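Local coordinates for cupin domain protein (Microcystis aeruginosa DIANCHI905, PDB 5ZBF) that binds iron(II) and 4-hydroxyphenylpyruvic acid in a cupin barrel and probably acts as an isomerase in making the Choi moiety of aeruginosins, at residues L58-K63 against H84-P89; M52-E57 against R70-I75; S2-V7 against I168-E173; F22-T27 against I182-S187. One frame throughout, in Å; residues are numbered along the deposited sequence.

Contact 1 of 4, residues L58-K63 against H84-P89; sequences LELYIK and HGFVNP. With FE2 (Fe (II) ion), chain C; ENO (3-(4-hydroxy-phenyl)pyruvic acid), chain B.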
loop_
_atom_site.group_PDB
_atom_site.type_symbol
_atom_site.label_atom_id
_atom_site.label_comp_id
_atom_site.label_asym_id
_atom_site.label_seq_id
_atom_site.Cartn_x
_atom_site.Cartn_y
_atom_site.Cartn_z
ATOM N N LEU A 58 -15.123 -1.710 2.604
ATOM C CA LEU A 58 -15.296 -0.268 2.616
ATOM C C LEU A 58 -16.142 0.119 1.412
ATOM O O LEU A 58 -16.160 -0.592 0.402
ATOM C CB LEU A 58 -13.927 0.401 2.582
ATOM C CG LEU A 58 -13.707 1.806 3.126
ATOM C CD1 LEU A 58 -14.196 1.967 4.560
ATOM C CD2 LEU A 58 -12.229 2.154 3.022
ATOM N N GLU A 59 -16.895 1.207 1.551
ATOM C CA GLU A 59 -17.613 1.801 0.443
ATOM C C GLU A 59 -17.005 3.161 0.170
ATOM O O GLU A 59 -16.914 4.018 1.075
ATOM C CB GLU A 59 -19.091 1.956 0.766
ATOM C CG GLU A 59 -19.838 0.643 0.858
ATOM C CD GLU A 59 -21.302 0.835 1.187
ATOM O OE1 GLU A 59 -21.640 1.797 1.914
ATOM O OE2 GLU A 59 -22.112 0.013 0.721
ATOM N N LEU A 60 -16.601 3.345 -1.080
ATOM C CA LEU A 60 -16.023 4.591 -1.572
ATOM C C LEU A 60 -17.112 5.507 -2.168
ATOM O O LEU A 60 -17.883 5.099 -3.038
ATOM C CB LEU A 60 -14.963 4.278 -2.637
ATOM C CG LEU A 60 -14.395 5.449 -3.448
ATOM C CD1 LEU A 60 -13.514 6.324 -2.582
ATOM C CD2 LEU A 60 -13.608 4.929 -4.641
ATOM N N TYR A 61 -17.141 6.748 -1.691
ATOM C CA TYR A 61 -18.030 7.795 -2.188
ATOM C C TYR A 61 -17.166 8.775 -2.958
ATOM O O TYR A 61 -16.332 9.473 -2.379
ATOM C CB TYR A 61 -18.715 8.493 -1.018
ATOM C CG TYR A 61 -19.819 7.674 -0.393
ATOM C CD1 TYR A 61 -21.146 8.069 -0.486
ATOM C CD2 TYR A 61 -19.530 6.503 0.302
ATOM C CE1 TYR A 61 -22.164 7.318 0.093
ATOM C CE2 TYR A 61 -20.534 5.746 0.884
ATOM C CZ TYR A 61 -21.846 6.154 0.777
ATOM O OH TYR A 61 -22.843 5.398 1.356
ATOM N N ILE A 62 -17.351 8.802 -4.272
ATOM C CA ILE A 62 -16.504 9.598 -5.158
ATOM C C ILE A 62 -17.259 9.850 -6.463
ATOM O O ILE A 62 -17.980 8.979 -6.936
ATOM C CB ILE A 62 -15.150 8.881 -5.403
ATOM C CG1 ILE A 62 -14.102 9.846 -5.958
ATOM C CG2 ILE A 62 -15.325 7.661 -6.298
ATOM C CD1 ILE A 62 -12.697 9.280 -5.970
ATOM N N LYS A 63 -17.126 11.052 -7.018
ATOM C CA LYS A 63 -17.811 11.411 -8.268
ATOM C C LYS A 63 -19.295 11.002 -8.294
ATOM O O LYS A 63 -19.760 10.383 -9.256
ATOM C CB LYS A 63 -17.083 10.785 -9.468
ATOM C CG LYS A 63 -15.591 11.065 -9.493
ATOM C CD LYS A 63 -14.967 10.746 -10.842
ATOM C CE LYS A 63 -13.469 11.018 -10.819
ATOM N NZ LYS A 63 -12.777 10.577 -12.065
ATOM N N HIS A 84 -13.648 12.836 -1.857
ATOM C CA HIS A 84 -13.831 11.418 -1.560
ATOM C C HIS A 84 -14.184 11.204 -0.106
ATOM O O HIS A 84 -13.651 11.873 0.787
ATOM C CB HIS A 84 -12.597 10.614 -1.941
ATOM C CG HIS A 84 -11.337 11.079 -1.283
ATOM N ND1 HIS A 84 -10.626 12.170 -1.728
ATOM C CD2 HIS A 84 -10.640 10.576 -0.236
ATOM C CE1 HIS A 84 -9.556 12.331 -0.972
ATOM N NE2 HIS A 84 -9.545 11.376 -0.059
ATOM N N GLY A 85 -15.093 10.259 0.118
ATOM C CA GLY A 85 -15.508 9.866 1.466
ATOM C C GLY A 85 -15.689 8.364 1.507
ATOM O O GLY A 85 -15.556 7.695 0.480
ATOM N N PHE A 86 -16.006 7.840 2.693
ATOM C CA PHE A 86 -16.133 6.404 2.901
ATOM C C PHE A 86 -17.211 6.058 3.920
ATOM O O PHE A 86 -17.502 6.837 4.831
ATOM C CB PHE A 86 -14.811 5.808 3.413
ATOM C CG PHE A 86 -13.638 6.036 2.497
ATOM C CD1 PHE A 86 -13.373 5.165 1.448
ATOM C CD2 PHE A 86 -12.772 7.106 2.712
ATOM C CE1 PHE A 86 -12.285 5.373 0.616
ATOM C CE2 PHE A 86 -11.679 7.319 1.887
ATOM C CZ PHE A 86 -11.434 6.446 0.837
ATOM N N VAL A 87 -17.793 4.877 3.759
ATOM C CA VAL A 87 -18.565 4.240 4.815
ATOM C C VAL A 87 -17.999 2.843 5.037
ATOM O O VAL A 87 -17.709 2.124 4.087
ATOM C CB VAL A 87 -20.059 4.117 4.448
ATOM C CG1 VAL A 87 -20.798 3.213 5.436
ATOM C CG2 VAL A 87 -20.696 5.501 4.369
ATOM N N ASN A 88 -17.829 2.468 6.293
ATOM C CA ASN A 88 -17.563 1.077 6.635
ATOM C C ASN A 88 -18.914 0.366 6.772
ATOM O O ASN A 88 -19.653 0.625 7.738
ATOM C CB ASN A 88 -16.760 0.987 7.927
ATOM C CG ASN A 88 -16.519 -0.449 8.368
ATOM O OD1 ASN A 88 -16.918 -1.395 7.690
ATOM N ND2 ASN A 88 -15.879 -0.614 9.512
ATOM N N PRO A 89 -19.249 -0.528 5.818
ATOM C CA PRO A 89 -20.566 -1.175 5.814
ATOM C C PRO A 89 -20.707 -2.326 6.821
ATOM O O PRO A 89 -21.803 -2.889 6.953
ATOM C CB PRO A 89 -20.661 -1.731 4.388
ATOM C CG PRO A 89 -19.256 -2.091 4.075
ATOM C CD PRO A 89 -18.420 -1.000 4.680
HETATM FE FE FE2 C . -8.152 11.541 1.569
HETATM O O4 ENO B . -8.907 9.809 2.508
HETATM C C9 ENO B . -10.378 10.240 6.572
HETATM C C8 ENO B . -11.371 11.094 7.054
HETATM C C7 ENO B . -12.382 11.549 6.204
HETATM C C6 ENO B . -12.393 11.143 4.872
HETATM C C5 ENO B . -11.401 10.290 4.392
HETATM C C4 ENO B . -10.390 9.833 5.237
HETATM O O3 ENO B . -13.354 12.386 6.668
HETATM C C3 ENO B . -9.316 8.915 4.685
HETATM C C2 ENO B . -8.507 9.711 3.672
HETATM C C1 ENO B . -7.272 10.391 4.073
HETATM O O2 ENO B . -6.681 10.082 5.141
HETATM O O1 ENO B . -6.830 11.288 3.319
#

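Contact 2 of 4, residues M52-E57 against R70-I75; sequences MVLSGE and RALQDI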
loop_
_atom_site.group_PDB
_atom_site.type_symbol
_atom_site.label_atom_id
_atom_site.label_comp_id
_atom_site.label_asym_id
_atom_site.label_seq_id
_atom_site.Cartn_x
_atom_site.Cartn_y
_atom_site.Cartn_z
ATOM N N MET A 52 -6.052 0.451 -0.315
ATOM C CA MET A 52 -6.711 -0.852 -0.368
ATOM C C MET A 52 -7.153 -1.238 1.021
ATOM O O MET A 52 -6.536 -0.843 2.013
ATOM C CB MET A 52 -5.760 -1.944 -0.840
ATOM C CG MET A 52 -5.088 -1.715 -2.170
ATOM S SD MET A 52 -4.173 -3.214 -2.593
ATOM C CE MET A 52 -5.474 -4.447 -2.491
ATOM N N VAL A 53 -8.229 -2.004 1.078
ATOM C CA VAL A 53 -8.671 -2.655 2.303
ATOM C C VAL A 53 -7.833 -3.933 2.476
ATOM O O VAL A 53 -7.668 -4.718 1.520
ATOM C CB VAL A 53 -10.153 -3.045 2.199
ATOM C CG1 VAL A 53 -10.605 -3.850 3.410
ATOM C CG2 VAL A 53 -11.005 -1.799 1.974
ATOM N N LEU A 54 -7.319 -4.144 3.681
ATOM C CA LEU A 54 -6.603 -5.379 4.021
ATOM C C LEU A 54 -7.489 -6.386 4.743
ATOM O O LEU A 54 -7.363 -7.579 4.543
ATOM C CB LEU A 54 -5.374 -5.063 4.872
ATOM C CG LEU A 54 -4.316 -4.123 4.283
ATOM C CD1 LEU A 54 -3.234 -3.826 5.309
ATOM C CD2 LEU A 54 -3.703 -4.730 3.022
ATOM N N SER A 55 -8.376 -5.890 5.601
ATOM C CA SER A 55 -9.324 -6.713 6.321
ATOM C C SER A 55 -10.617 -5.919 6.474
ATOM O O SER A 55 -10.583 -4.753 6.860
ATOM C CB SER A 55 -8.764 -7.087 7.691
ATOM O OG SER A 55 -9.714 -7.798 8.448
ATOM N N GLY A 56 -11.741 -6.554 6.162
ATOM C CA GLY A 56 -13.052 -5.913 6.232
ATOM C C GLY A 56 -13.560 -5.513 4.861
ATOM O O GLY A 56 -13.317 -6.207 3.883
ATOM N N GLU A 57 -14.286 -4.397 4.800
ATOM C CA GLU A 57 -14.891 -3.909 3.569
ATOM C C GLU A 57 -15.051 -2.405 3.729
ATOM O O GLU A 57 -15.053 -1.882 4.856
ATOM C CB GLU A 57 -16.244 -4.582 3.319
ATOM C CG GLU A 57 -16.853 -4.335 1.952
ATOM C CD GLU A 57 -18.251 -4.920 1.806
ATOM O OE1 GLU A 57 -18.677 -5.732 2.656
ATOM O OE2 GLU A 57 -18.934 -4.557 0.830
ATOM N N ARG A 70 -13.289 -4.361 -1.926
ATOM C CA ARG A 70 -13.085 -5.680 -1.318
ATOM C C ARG A 70 -11.658 -5.848 -0.827
ATOM O O ARG A 70 -10.710 -5.388 -1.465
ATOM C CB ARG A 70 -13.385 -6.780 -2.332
ATOM C CG ARG A 70 -14.842 -6.839 -2.779
ATOM C CD ARG A 70 -15.022 -7.679 -4.020
ATOM N NE ARG A 70 -14.216 -7.138 -5.109
ATOM C CZ ARG A 70 -13.993 -7.759 -6.261
ATOM N NH1 ARG A 70 -14.533 -8.944 -6.501
ATOM N NH2 ARG A 70 -13.225 -7.183 -7.178
ATOM N N ALA A 71 -11.521 -6.547 0.297
ATOM C CA ALA A 71 -10.218 -6.798 0.918
ATOM C C ALA A 71 -9.259 -7.503 -0.054
ATOM O O ALA A 71 -9.633 -8.477 -0.702
ATOM C CB ALA A 71 -10.394 -7.647 2.161
ATOM N N LEU A 72 -8.042 -6.974 -0.147
ATOM C CA LEU A 72 -6.948 -7.551 -0.933
ATOM C C LEU A 72 -7.260 -7.684 -2.430
ATOM O O LEU A 72 -6.617 -8.477 -3.127
ATOM C CB LEU A 72 -6.516 -8.895 -0.334
ATOM C CG LEU A 72 -6.169 -8.847 1.157
ATOM C CD1 LEU A 72 -5.820 -10.246 1.629
ATOM C CD2 LEU A 72 -5.023 -7.886 1.434
ATOM N N GLN A 73 -8.216 -6.891 -2.924
ATOM C CA GLN A 73 -8.628 -6.937 -4.336
ATOM C C GLN A 73 -8.677 -5.563 -5.013
ATOM O O GLN A 73 -8.067 -5.359 -6.068
ATOM C CB GLN A 73 -9.993 -7.603 -4.489
ATOM C CG GLN A 73 -10.042 -9.063 -4.059
ATOM C CD GLN A 73 -11.226 -9.806 -4.657
ATOM O OE1 GLN A 73 -11.225 -10.158 -5.843
ATOM N NE2 GLN A 73 -12.234 -10.054 -3.845
ATOM N N ASP A 74 -9.403 -4.628 -4.400
ATOM C CA ASP A 74 -9.694 -3.362 -5.037
ATOM C C ASP A 74 -8.784 -2.250 -4.507
ATOM O O ASP A 74 -8.370 -2.259 -3.347
ATOM C CB ASP A 74 -11.173 -3.018 -4.837
ATOM C CG ASP A 74 -12.112 -4.088 -5.410
ATOM O OD1 ASP A 74 -11.840 -4.612 -6.508
ATOM O OD2 ASP A 74 -13.112 -4.438 -4.746
ATOM N N ILE A 75 -8.426 -1.337 -5.406
ATOM C CA ILE A 75 -7.684 -0.166 -4.996
ATOM C C ILE A 75 -8.500 1.075 -5.386
ATOM O O ILE A 75 -8.963 1.225 -6.516
ATOM C CB ILE A 75 -6.195 -0.200 -5.471
ATOM C CG1 ILE A 75 -5.867 0.800 -6.573
ATOM C CG2 ILE A 75 -5.742 -1.606 -5.865
ATOM C CD1 ILE A 75 -5.148 2.005 -6.031
HETATM O O HOH W 1 -9.797 -2.640 -1.234
HETATM O O HOH W 2 -13.935 -7.420 1.570
#

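Contact 3 of 4, residues S2-V7 against I168-E173; sequences SEFFPV and IFIENE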
loop_
_atom_site.group_PDB
_atom_site.type_symbol
_atom_site.label_atom_id
_atom_site.label_comp_id
_atom_site.label_asym_id
_atom_site.label_seq_id
_atom_site.Cartn_x
_atom_site.Cartn_y
_atom_site.Cartn_z
ATOM N N SER A 2 14.371 4.670 10.590
ATOM C CA SER A 2 15.381 5.106 9.575
ATOM C C SER A 2 14.689 5.441 8.262
ATOM O O SER A 2 13.515 5.149 8.093
ATOM C CB SER A 2 16.400 3.996 9.336
ATOM O OG SER A 2 15.809 2.898 8.652
ATOM N N GLU A 3 15.423 6.030 7.324
ATOM C CA GLU A 3 14.853 6.331 6.014
ATOM C C GLU A 3 14.277 5.065 5.375
ATOM O O GLU A 3 13.165 5.080 4.868
ATOM C CB GLU A 3 15.891 6.952 5.071
ATOM C CG GLU A 3 15.317 7.309 3.701
ATOM C CD GLU A 3 16.341 7.880 2.740
ATOM O OE1 GLU A 3 17.544 7.566 2.877
ATOM O OE2 GLU A 3 15.935 8.643 1.833
ATOM N N PHE A 4 15.050 3.980 5.389
ATOM C CA PHE A 4 14.648 2.748 4.704
ATOM C C PHE A 4 13.647 1.900 5.480
ATOM O O PHE A 4 12.902 1.121 4.881
ATOM C CB PHE A 4 15.864 1.874 4.383
ATOM C CG PHE A 4 16.926 2.558 3.572
ATOM C CD1 PHE A 4 16.605 3.431 2.531
ATOM C CD2 PHE A 4 18.264 2.280 3.817
ATOM C CE1 PHE A 4 17.599 4.036 1.779
ATOM C CE2 PHE A 4 19.263 2.877 3.062
ATOM C CZ PHE A 4 18.931 3.755 2.040
ATOM N N PHE A 5 13.638 2.038 6.803
ATOM C CA PHE A 5 12.678 1.344 7.655
ATOM C C PHE A 5 12.030 2.367 8.586
ATOM O O PHE A 5 12.352 2.449 9.773
ATOM C CB PHE A 5 13.354 0.219 8.427
ATOM C CG PHE A 5 13.988 -0.807 7.536
ATOM C CD1 PHE A 5 13.206 -1.767 6.901
ATOM C CD2 PHE A 5 15.348 -0.772 7.279
ATOM C CE1 PHE A 5 13.781 -2.705 6.053
ATOM C CE2 PHE A 5 15.928 -1.714 6.431
ATOM C CZ PHE A 5 15.142 -2.674 5.828
ATOM N N PRO A 6 11.117 3.167 8.027
ATOM C CA PRO A 6 10.600 4.308 8.786
ATOM C C PRO A 6 9.734 3.922 9.988
ATOM O O PRO A 6 8.951 2.966 9.925
ATOM C CB PRO A 6 9.792 5.091 7.747
ATOM C CG PRO A 6 9.474 4.123 6.665
ATOM C CD PRO A 6 10.617 3.144 6.636
ATOM N N VAL A 7 9.895 4.672 11.073
ATOM C CA VAL A 7 9.085 4.509 12.272
ATOM C C VAL A 7 7.790 5.310 12.103
ATOM O O VAL A 7 7.848 6.497 11.784
ATOM C CB VAL A 7 9.857 5.004 13.508
ATOM C CG1 VAL A 7 8.991 4.910 14.756
ATOM C CG2 VAL A 7 11.156 4.226 13.687
ATOM N N ILE A 168 14.717 -8.175 5.119
ATOM C CA ILE A 168 14.866 -7.217 4.013
ATOM C C ILE A 168 16.178 -6.460 4.193
ATOM O O ILE A 168 16.475 -6.019 5.292
ATOM C CB ILE A 168 13.693 -6.208 3.996
ATOM C CG1 ILE A 168 12.369 -6.926 3.683
ATOM C CG2 ILE A 168 13.935 -5.090 2.975
ATOM C CD1 ILE A 168 12.240 -7.390 2.243
ATOM N N PHE A 169 16.955 -6.336 3.115
ATOM C CA PHE A 169 18.191 -5.547 3.088
ATOM C C PHE A 169 18.007 -4.421 2.087
ATOM O O PHE A 169 17.564 -4.662 0.975
ATOM C CB PHE A 169 19.396 -6.409 2.670
ATOM C CG PHE A 169 20.662 -5.616 2.380
ATOM C CD1 PHE A 169 20.910 -5.093 1.110
ATOM C CD2 PHE A 169 21.615 -5.413 3.376
ATOM C CE1 PHE A 169 22.069 -4.376 0.845
ATOM C CE2 PHE A 169 22.777 -4.702 3.119
ATOM C CZ PHE A 169 23.007 -4.183 1.850
ATOM N N ILE A 170 18.324 -3.199 2.503
ATOM C CA ILE A 170 18.301 -2.051 1.606
ATOM C C ILE A 170 19.597 -1.261 1.733
ATOM O O ILE A 170 19.897 -0.697 2.794
ATOM C CB ILE A 170 17.091 -1.138 1.874
ATOM C CG1 ILE A 170 15.802 -1.896 1.567
ATOM C CG2 ILE A 170 17.163 0.121 1.020
ATOM C CD1 ILE A 170 14.562 -1.173 2.019
ATOM N N GLU A 171 20.356 -1.258 0.635
ATOM C CA GLU A 171 21.626 -0.526 0.433
ATOM C C GLU A 171 22.764 -0.937 1.342
ATOM O O GLU A 171 23.828 -1.370 0.871
ATOM C CB GLU A 171 21.434 1.003 0.526
ATOM C CG GLU A 171 22.572 1.846 -0.059
ATOM C CD GLU A 171 22.580 1.902 -1.585
ATOM O OE1 GLU A 171 22.310 0.873 -2.246
ATOM O OE2 GLU A 171 22.871 2.971 -2.133
ATOM N N ASN A 172 22.550 -0.741 2.634
ATOM C CA ASN A 172 23.576 -0.906 3.641
ATOM C C ASN A 172 22.951 -1.129 5.030
ATOM O O ASN A 172 23.608 -0.914 6.049
ATOM C CB ASN A 172 24.465 0.351 3.628
ATOM C CG ASN A 172 23.647 1.645 3.553
ATOM O OD1 ASN A 172 22.551 1.717 4.083
ATOM N ND2 ASN A 172 24.172 2.657 2.861
ATOM N N GLU A 173 21.701 -1.605 5.050
ATOM C CA GLU A 173 20.880 -1.694 6.256
ATOM C C GLU A 173 19.980 -2.935 6.153
ATOM O O GLU A 173 19.445 -3.204 5.085
ATOM C CB GLU A 173 20.016 -0.427 6.353
ATOM C CG GLU A 173 19.735 0.021 7.761
ATOM C CD GLU A 173 18.873 1.267 7.829
ATOM O OE1 GLU A 173 19.167 2.271 7.148
ATOM O OE2 GLU A 173 17.908 1.248 8.595
HETATM O O HOH W 3 18.009 4.479 6.302
#

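Contact 4 of 4, residues F22-T27 against I182-S187; sequences FQCQDT and IYYAPS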
loop_
_atom_site.group_PDB
_atom_site.type_symbol
_atom_site.label_atom_id
_atom_site.label_comp_id
_atom_site.label_asym_id
_atom_site.label_seq_id
_atom_site.Cartn_x
_atom_site.Cartn_y
_atom_site.Cartn_z
ATOM N N PHE A 22 3.644 6.881 8.029
ATOM C CA PHE A 22 5.044 6.681 7.708
ATOM C C PHE A 22 5.460 7.649 6.597
ATOM O O PHE A 22 4.805 7.719 5.552
ATOM C CB PHE A 22 5.305 5.288 7.157
ATOM C CG PHE A 22 4.884 4.126 8.028
ATOM C CD1 PHE A 22 5.841 3.317 8.633
ATOM C CD2 PHE A 22 3.553 3.753 8.131
ATOM C CE1 PHE A 22 5.470 2.201 9.359
ATOM C CE2 PHE A 22 3.178 2.630 8.856
ATOM C CZ PHE A 22 4.138 1.855 9.472
ATOM N N GLN A 23 6.580 8.332 6.787
ATOM C CA GLN A 23 7.097 9.250 5.773
ATOM C C GLN A 23 8.063 8.498 4.877
ATOM O O GLN A 23 8.977 7.863 5.382
ATOM C CB GLN A 23 7.809 10.430 6.432
ATOM C CG GLN A 23 8.090 11.590 5.483
ATOM C CD GLN A 23 6.823 12.313 5.051
ATOM O OE1 GLN A 23 6.004 12.710 5.885
ATOM N NE2 GLN A 23 6.659 12.493 3.742
ATOM N N CYS A 24 7.851 8.576 3.561
ATOM C CA CYS A 24 8.733 7.962 2.563
ATOM C C CYS A 24 9.132 9.037 1.532
ATOM O O CYS A 24 8.604 9.091 0.416
ATOM C CB CYS A 24 8.028 6.794 1.875
ATOM S SG CYS A 24 7.499 5.480 2.989
ATOM N N GLN A 25 10.063 9.892 1.940
ATOM C CA GLN A 25 10.397 11.116 1.213
ATOM C C GLN A 25 9.127 11.908 0.882
ATOM O O GLN A 25 8.481 12.403 1.799
ATOM C CB GLN A 25 11.276 10.812 -0.002
ATOM C CG GLN A 25 12.698 10.476 0.412
ATOM C CD GLN A 25 13.631 10.194 -0.758
ATOM O OE1 GLN A 25 13.302 10.435 -1.921
ATOM N NE2 GLN A 25 14.805 9.675 -0.446
ATOM N N ASP A 26 8.737 12.009 -0.389
ATOM C CA ASP A 26 7.589 12.850 -0.750
ATOM C C ASP A 26 6.269 12.083 -0.796
ATOM O O ASP A 26 5.235 12.640 -1.183
ATOM C CB ASP A 26 7.839 13.574 -2.076
ATOM C CG ASP A 26 8.982 14.560 -1.993
ATOM O OD1 ASP A 26 9.193 15.160 -0.916
ATOM O OD2 ASP A 26 9.671 14.743 -3.014
ATOM N N THR A 27 6.305 10.814 -0.392
ATOM C CA THR A 27 5.113 10.000 -0.276
ATOM C C THR A 27 4.842 9.705 1.200
ATOM O O THR A 27 5.758 9.389 1.959
ATOM C CB THR A 27 5.301 8.667 -1.021
ATOM O OG1 THR A 27 5.716 8.936 -2.362
ATOM C CG2 THR A 27 4.018 7.845 -1.036
ATOM N N ILE A 182 6.973 -1.139 7.523
ATOM C CA ILE A 182 7.207 -1.075 6.074
ATOM C C ILE A 182 8.690 -0.922 5.755
ATOM O O ILE A 182 9.502 -0.571 6.617
ATOM C CB ILE A 182 6.430 0.079 5.378
ATOM C CG1 ILE A 182 7.059 1.458 5.672
ATOM C CG2 ILE A 182 4.958 0.063 5.764
ATOM C CD1 ILE A 182 6.317 2.606 5.018
ATOM N N TYR A 183 9.039 -1.197 4.502
ATOM C CA TYR A 183 10.324 -0.761 3.985
ATOM C C TYR A 183 10.083 0.293 2.915
ATOM O O TYR A 183 9.038 0.303 2.246
ATOM C CB TYR A 183 11.182 -1.927 3.455
ATOM C CG TYR A 183 10.658 -2.583 2.199
ATOM C CD1 TYR A 183 10.913 -2.042 0.944
ATOM C CD2 TYR A 183 9.889 -3.733 2.267
ATOM C CE1 TYR A 183 10.413 -2.637 -0.213
ATOM C CE2 TYR A 183 9.399 -4.346 1.123
ATOM C CZ TYR A 183 9.655 -3.796 -0.116
ATOM O OH TYR A 183 9.151 -4.412 -1.240
ATOM N N TYR A 184 11.070 1.161 2.758
ATOM C CA TYR A 184 11.073 2.168 1.713
ATOM C C TYR A 184 12.418 2.115 0.999
ATOM O O TYR A 184 13.460 2.308 1.622
ATOM C CB TYR A 184 10.843 3.556 2.311
ATOM C CG TYR A 184 11.110 4.675 1.333
ATOM C CD1 TYR A 184 10.488 4.695 0.092
ATOM C CD2 TYR A 184 11.989 5.716 1.648
ATOM C CE1 TYR A 184 10.725 5.720 -0.814
ATOM C CE2 TYR A 184 12.227 6.744 0.750
ATOM C CZ TYR A 184 11.595 6.738 -0.482
ATOM O OH TYR A 184 11.828 7.747 -1.397
ATOM N N ALA A 185 12.379 1.846 -0.301
ATOM C CA ALA A 185 13.588 1.782 -1.124
ATOM C C ALA A 185 13.545 2.909 -2.143
ATOM O O ALA A 185 12.802 2.826 -3.118
ATOM C CB ALA A 185 13.688 0.437 -1.830
ATOM N N PRO A 186 14.329 3.977 -1.915
ATOM C CA PRO A 186 14.396 5.050 -2.896
ATOM C C PRO A 186 14.919 4.556 -4.231
ATOM O O PRO A 186 15.473 3.452 -4.318
ATOM C CB PRO A 186 15.400 6.038 -2.285
ATOM C CG PRO A 186 15.423 5.731 -0.842
ATOM C CD PRO A 186 15.137 4.269 -0.719
ATOM N N SER A 187 14.754 5.380 -5.259
ATOM C CA SER A 187 15.291 5.065 -6.578
ATOM C C SER A 187 16.763 4.673 -6.489
ATOM O O SER A 187 17.553 5.322 -5.797
ATOM C CB SER A 187 15.125 6.250 -7.530
ATOM O OG SER A 187 13.774 6.370 -7.937
#

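Contact 1 of 4, residues L58-K63 against H84-P89
In the N-terminal cupin barrel, strands 58-62 and 84-87 pair antiparallel, and the second of them brings His84 to the iron site. Glu59 and Val87 bond to each other in both directions, with Glu59 N to Val87 O at 2.8 Å, and Tyr61 and Gly85 do the same. On the barrel-facing side the Phe86 ring takes two leucines: Leu58 CD2 lies 3.6 Å from Phe86 CD1, and Leu60 CD1 reaches Phe86 CE1 beside it. The other side carries Tyr61, whose ring crosses the Val87 side chain obliquely, CE2 to CG2 3.5 Å, while the Glu59 chain runs alongside Val87. His84 CG sits between its backbone N and carbonyl carbon (chi1 57°), and Val82 O holds ND1 from outside the pair. The iron(II) ion is also bound by His43, His45 and Gln49 and by two oxygens of the ligand. His84 NE2 binds it at 2.1 Å, and ligand O4 lies near the plane of the imidazole at its edge, 3.1 Å from His84 NE2.

Contact 2 of 4, residues M52-E57 against R70-I75
Val53 and Ala71 meet where the chain turns a corner at Leu54 and the loop before strand 74-78 folds against it. The methyl of Ala71 is the small bump here: its CB rests 3.7 Å from Gly56 O and touches Val53 CG1 and Leu54 O, filling the hollow of the bend 53-56. Beside it the side chains of Leu54 and Leu72 cross at about a right angle, CD2 to CD2 3.8 Å. Met52 packs against the same loop. In the conformer given, one of two for Met52, CG lies against Asp74 O and, obliquely, Ile75 CG2, and the bend at chi3 (55°) brings CE to 3.7 Å from Leu72 C. The direct backbone bond runs from Leu72 N to Val53 O, 2.8 Å and nearly straight. One water bridges Val53 N to Arg70 O and Asp74 O, and a second joins Gly56 O to Ala71 N. Arg70 braces the loop from within, gripping Asp74 side-on with NE on OD2 (2.9 Å) and NH2 on OD1; Arg70 N also donates to OD2, and Thr114 bonds OD1. Leu54 and Ser55 both face Ile95, a classic beta bulge in a cupin barrel strand.

Contact 3 of 4, residues S2-V7 against I168-E173
With CG anti to the carbonyl carbon in both Phe4 (chi1 -56°) and Phe5, the two rings of the N-terminal arm reach the hairpin of the C-terminal cupin domain, where strand 166-170 turns into 173-177. In the conformer given, one of two, Ile170 CG2, anti to its own backbone N, stands over the centre of the Phe4 ring in a CH-pi contact, 3.6 Å from the centroid. Asn172 OD1 lies at the edge of the same ring, near its plane, and Glu171 CB approaches it obliquely. Phe5 packs on the strand nearer Ile168: its CE1 meets Ile168 CG2 at 3.9 Å. The Phe5 ring and Glu173 side chain slide past each other in opposite directions, leaving OE2 at the ring edge, 3.5 Å from CD2. Ser2 OG accepts from Phe5 N in an ST motif, which ties Ser2 to the backbone of Phe5. A water that accepts from Phe4 N donates to Glu173 OE1. The other carboxylate oxygen, OE2, receives the Ser2 hydroxyl on its syn lone pair, OG to OE2 2.7 Å.

Contact 4 of 4, residues F22-T27 against I182-S187
Side-chain packing joins Cys24 and Tyr184 where strand 17-24, near the N-terminal end of this bicupin chain, lies over strand 183-185 of the C-terminal cupin domain. The touching parts run in nearly the same direction. Aliphatic contacts centre on Ile182, whose CD1 touches both Phe22 CB (3.6 Å) and Cys24 SG. With CG1 between the backbone N and the carbonyl carbon (chi1 74°), Ile182 lays CG1 against Phe22 CD1. Two contacts are CH-pi: Ile182 CG2 lies over the centre of the Phe22 ring, 4.2 Å from the centroid, and Cys24 CB lies over one face of the Tyr184 ring, offset toward the rim, 3.8 Å from its centroid. On the opposite face of that ring lies Pro186 N. Sulfur adds an oblique contact, Cys24 SG standing 4.6 Å from the Tyr184 centroid. The polar ends have partners outside the two segments: Tyr184 OH bonds Glu156, and Gln25 NE2 bonds Glu3. A type II' turn from Cys24 to Thr27 presents Gln25, whose extended chain crosses Tyr184 at about a right angle, CD 3.1 Å from Tyr184 OH.

In the fold
The four contacts fall into two groups on opposite sides of the chain's centre. Contacts 1 and 2 touch within the N-terminal cupin domain: Leu58 CB packs on Val53 CG2 at 3.7 Å, and strand 48-55 runs on into 57-62. Contact 1 supplies a ligand of the iron and part of the ligand pocket, whereas contact 2 lies farther from the ligand, with the Val53 side chain about 11 Å from the bound acid. Contacts 3 and 4 have centres about 9 Å apart and are joined by Phe4 O to Tyr184 N, 2.8 Å, probably a hydrogen bond; together they fasten the N-terminal part of the chain to the second cupin domain. Contacts 1 and 3 have centres about 34 Å apart.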